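PDB 3PBP: nucleoporin NUP82 from Saccharomyces cerevisiae, which is a structural component of the nuclear pore complex, represented here by its N-terminal beta-propeller domain, which interacts with the nucleoporin NUP116. Local coordinates for residues D184-F187 against S188-G191; T392-K395 against S396-S400. The protein carries 1 engineered substitution. All blocks are in the same frame, centred on the assembly; numbering follows the deposited sequence.

Contact 1 of 2, residues D184-F187 against S188-G191; sequences DLEF and SKDG
Glu186 and Lys189 meet because both chains bend at chi2: Glu186 starts with CG anti to the backbone N and then turns at CD, while Lys189 kinks again at chi4 (-83°), folding its ammonium back over the end of the strand. The setting is the connection of a beta hairpin joining strand 182-187 to strand 194-198, neighbours in one antiparallel propeller blade. The two side chains pass at a slant, and Glu186 OE2 lies 3.6 Å from Lys189 NZ, a salt bridge at the longer end of the range. Lys189 NZ has a second partner, the carbonyl O of Thr304, tying the pair to strand 299-306 of another sheet.

Phe187 lies on the other face of its strand, along with Leu185. Its side chain packs against Leu194, Val143 and Pro134, and its ring meets that of His133 at an incline. Across the turn its neighbour is Gly191, with Phe187 CD1 4.4 Å from Gly191 O in an oblique approach.

The chain reverses through a type I beta turn from Ser188 to Gly191, closed by the bond from Gly191 N to Ser188 O at 3.1 Å. Gly191, the last residue of the turn, has positive phi. Within this turn lies an ST turn: Ser188 OG accepts from Asp190 N at 3.3 Å in a nearly straight bond (163°).

Farther back, Asp184 shares the face of Glu186; its carboxylate forms a salt bridge to Lys129 and a hydrogen bond to Ile302 N, which link it to two other sheets. It also accepts from the backbone of the next residue: Leu185 N donates to Asp184 OD1 at 2.7 Å from above the carboxylate plane, 46° out of it.

Contact 2 of 2, residues T392-K395 against S396-S400; sequences TLSK and SINES. Engineered in segment 396-400: Ser396 (natural residue Cys).
Ile397 lies alongside Leu393 one helical turn on, its CD1 4.5 Å from Leu393 CG, so the two apolar chains form a ridge on one side of helix 387-399. That ridge faces another protein chain of the assembly, which packs on both residues and on Ser396. The backbone beneath is ordinary alpha-helix: Ser396 N reaches Thr392 O at 3.0 Å (164°), and Asn398 N reaches Ser394 O at 2.9 Å.

Leu393 O is gripped twice, by Ile397 N at 3.1 Å and by the hydroxyl of the engineered Ser396, and both donors come from the same face of its carbonyl plane. The hydroxyl bond, from Ser396 OG to Leu393 O at 3.0 Å, arises because OG sits between the backbone N and the carbonyl carbon (chi1 59°), leaning back toward the preceding turn; it lands 42° out of the plane.

On another side, the amide of Asn398 lies close to Ser394 O, but the angle is too poor for a bond; ND2 instead donates to Asp308. Lys395 and Glu399 are i, i+4 neighbours of opposite charge, yet Lys395 NZ and Glu399 OE2 remain 6.7 Å apart, too far for a salt bridge, so any attraction is probably weak. Ser400 then leaves helical angles with positive phi and two bonds back into the last turn, a Schellman motif, the usual C-terminal cap of an alpha-helix.

Both contacts are local, yet they sit at different depths in the fold. Contact 1 is buried about 5 Å from the centre of the chain, whereas contact 2, about 25 Å out, is partly exposed and in reach of another protein chain. Their centres are 22 Å apart and their nearest atoms about 12 Å. Contact 1 joins the end of a strand to its turn and ties charged groups to neighbouring sheets; contact 2 stays within one helix between strands 380-385 and 413-419 and relies mainly on backbone bonds. A common neighbour is the region of strand 299-306, which flanks contact 1, while Ile307 and Asp308 just beyond it adjoin contact 2.

Contact 1 of 2, residues D184-F187 against S188-G191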
loop_
_atom_site.group_PDB
_atom_site.type_symbol
_atom_site.label_atom_id
_atom_site.label_comp_id
_atom_site.label_asym_id
_atom_site.label_seq_id
_atom_site.Cartn_x
_atom_site.Cartn_y
_atom_site.Cartn_z
ATOM N N ASP A 184 -1.208 -4.834 -4.949
ATOM C CA ASP A 184 -0.083 -3.972 -5.273
ATOM C C ASP A 184 0.178 -2.921 -4.208
ATOM O O ASP A 184 -0.666 -2.610 -3.375
ATOM C CB ASP A 184 -0.328 -3.311 -6.636
ATOM C CG ASP A 184 0.957 -2.877 -7.326
ATOM O OD1 ASP A 184 2.053 -3.156 -6.805
ATOM O OD2 ASP A 184 0.869 -2.251 -8.405
ATOM N N LEU A 185 1.383 -2.379 -4.269
ATOM C CA LEU A 185 1.885 -1.388 -3.334
ATOM C C LEU A 185 2.591 -0.323 -4.144
ATOM O O LEU A 185 3.188 -0.614 -5.190
ATOM C CB LEU A 185 2.907 -2.044 -2.426
ATOM C CG LEU A 185 2.620 -2.099 -0.946
ATOM C CD1 LEU A 185 1.203 -2.598 -0.717
ATOM C CD2 LEU A 185 3.651 -3.000 -0.298
ATOM N N GLU A 186 2.551 0.901 -3.647
ATOM C CA GLU A 186 3.184 1.999 -4.347
ATOM C C GLU A 186 3.362 3.174 -3.401
ATOM O O GLU A 186 2.460 3.540 -2.657
ATOM C CB GLU A 186 2.315 2.392 -5.558
ATOM C CG GLU A 186 2.817 3.551 -6.423
ATOM C CD GLU A 186 4.169 3.287 -7.080
ATOM O OE1 GLU A 186 4.439 2.118 -7.444
ATOM O OE2 GLU A 186 4.953 4.259 -7.246
ATOM N N PHE A 187 4.547 3.758 -3.422
ATOM C CA PHE A 187 4.814 4.905 -2.581
ATOM C C PHE A 187 4.362 6.198 -3.250
ATOM O O PHE A 187 4.471 6.370 -4.461
ATOM C CB PHE A 187 6.306 5.006 -2.284
ATOM C CG PHE A 187 6.739 4.254 -1.065
ATOM C CD1 PHE A 187 6.600 4.811 0.204
ATOM C CD2 PHE A 187 7.298 2.978 -1.181
ATOM C CE1 PHE A 187 7.011 4.102 1.359
ATOM C CE2 PHE A 187 7.710 2.266 -0.031
ATOM C CZ PHE A 187 7.565 2.833 1.240
ATOM N N SER A 188 3.842 7.100 -2.438
ATOM C CA SER A 188 3.432 8.392 -2.920
ATOM C C SER A 188 4.728 9.141 -3.187
ATOM O O SER A 188 5.761 8.818 -2.608
ATOM C CB SER A 188 2.645 9.122 -1.847
ATOM O OG SER A 188 2.469 10.470 -2.225
ATOM N N LYS A 189 4.690 10.148 -4.047
ATOM C CA LYS A 189 5.903 10.885 -4.340
ATOM C C LYS A 189 6.249 11.840 -3.198
ATOM O O LYS A 189 7.241 12.566 -3.257
ATOM C CB LYS A 189 5.759 11.626 -5.678
ATOM C CG LYS A 189 5.713 10.691 -6.901
ATOM C CD LYS A 189 7.010 9.915 -7.081
ATOM C CE LYS A 189 6.933 8.810 -8.140
ATOM N NZ LYS A 189 6.336 7.519 -7.631
ATOM N N ASP A 190 5.426 11.829 -2.153
ATOM C CA ASP A 190 5.674 12.665 -0.975
ATOM C C ASP A 190 6.780 11.963 -0.168
ATOM O O ASP A 190 7.527 12.596 0.584
ATOM C CB ASP A 190 4.395 12.799 -0.125
ATOM C CG ASP A 190 4.095 11.538 0.725
ATOM O OD1 ASP A 190 4.342 10.403 0.245
ATOM O OD2 ASP A 190 3.593 11.678 1.873
ATOM N N GLY A 191 6.872 10.646 -0.333
ATOM C CA GLY A 191 7.888 9.877 0.359
ATOM C C GLY A 191 7.483 9.347 1.722
ATOM O O GLY A 191 8.125 8.418 2.234
#

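Contact 2 of 2, residues T392-K395 against S396-S400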
loop_
_atom_site.group_PDB
_atom_site.type_symbol
_atom_site.label_atom_id
_atom_site.label_comp_id
_atom_site.label_asym_id
_atom_site.label_seq_id
_atom_site.Cartn_x
_atom_site.Cartn_y
_atom_site.Cartn_z
ATOM N N THR A 392 -0.734 22.052 -16.799
ATOM C CA THR A 392 -1.601 23.177 -16.476
ATOM C C THR A 392 -2.158 22.998 -15.072
ATOM O O THR A 392 -2.304 23.966 -14.313
ATOM C CB THR A 392 -2.780 23.254 -17.438
ATOM O OG1 THR A 392 -2.291 23.296 -18.784
ATOM C CG2 THR A 392 -3.614 24.485 -17.153
ATOM N N LEU A 393 -2.477 21.748 -14.742
ATOM C CA LEU A 393 -3.019 21.396 -13.439
ATOM C C LEU A 393 -2.088 21.803 -12.296
ATOM O O LEU A 393 -2.539 22.301 -11.267
ATOM C CB LEU A 393 -3.287 19.887 -13.387
ATOM C CG LEU A 393 -3.865 19.307 -12.092
ATOM C CD1 LEU A 393 -5.134 20.039 -11.681
ATOM C CD2 LEU A 393 -4.141 17.835 -12.305
ATOM N N SER A 394 -0.787 21.598 -12.468
ATOM C CA SER A 394 0.146 21.957 -11.409
ATOM C C SER A 394 0.343 23.459 -11.361
ATOM O O SER A 394 0.592 24.012 -10.299
ATOM C CB SER A 394 1.493 21.255 -11.594
ATOM O OG SER A 394 2.265 21.885 -12.589
ATOM N N LYS A 395 0.224 24.122 -12.506
ATOM C CA LYS A 395 0.385 25.572 -12.543
ATOM C C LYS A 395 -0.707 26.213 -11.715
ATOM O O LYS A 395 -0.439 27.091 -10.900
ATOM C CB LYS A 395 0.327 26.095 -13.982
ATOM C CG LYS A 395 1.535 25.673 -14.806
ATOM C CD LYS A 395 1.454 26.101 -16.269
ATOM C CE LYS A 395 2.661 25.571 -17.046
ATOM N NZ LYS A 395 2.606 25.927 -18.492
ATOM N N SER A 396 -1.939 25.764 -11.911
ATOM C CA SER A 396 -3.046 26.319 -11.160
ATOM C C SER A 396 -2.948 25.974 -9.672
ATOM O O SER A 396 -3.327 26.779 -8.822
ATOM C CB SER A 396 -4.387 25.856 -11.749
ATOM O OG SER A 396 -4.507 24.454 -11.758
ATOM N N ILE A 397 -2.429 24.790 -9.350
ATOM C CA ILE A 397 -2.295 24.409 -7.946
ATOM C C ILE A 397 -1.290 25.355 -7.308
ATOM O O ILE A 397 -1.512 25.880 -6.218
ATOM C CB ILE A 397 -1.761 22.963 -7.750
ATOM C CG1 ILE A 397 -2.776 21.937 -8.259
ATOM C CG2 ILE A 397 -1.479 22.718 -6.276
ATOM C CD1 ILE A 397 -2.332 20.505 -8.078
ATOM N N ASN A 398 -0.187 25.583 -8.010
ATOM C CA ASN A 398 0.869 26.439 -7.502
ATOM C C ASN A 398 0.582 27.934 -7.627
ATOM O O ASN A 398 1.123 28.736 -6.865
ATOM C CB ASN A 398 2.196 26.072 -8.180
ATOM C CG ASN A 398 2.638 24.630 -7.867
ATOM O OD1 ASN A 398 2.639 24.203 -6.708
ATOM N ND2 ASN A 398 3.017 23.885 -8.904
ATOM N N GLU A 399 -0.277 28.314 -8.566
ATOM C CA GLU A 399 -0.611 29.723 -8.741
ATOM C C GLU A 399 -2.000 30.060 -8.215
ATOM O O GLU A 399 -2.513 31.153 -8.451
ATOM C CB GLU A 399 -0.496 30.117 -10.211
ATOM C CG GLU A 399 0.941 30.112 -10.719
ATOM C CD GLU A 399 1.045 30.434 -12.196
ATOM O OE1 GLU A 399 0.575 31.518 -12.600
ATOM O OE2 GLU A 399 1.594 29.603 -12.953
ATOM N N SER A 400 -2.596 29.110 -7.497
ATOM C CA SER A 400 -3.923 29.276 -6.902
ATOM C C SER A 400 -4.950 29.894 -7.842
ATOM O O SER A 400 -5.796 30.678 -7.420
ATOM C CB SER A 400 -3.824 30.117 -5.623
ATOM O OG SER A 400 -3.090 29.440 -4.613
#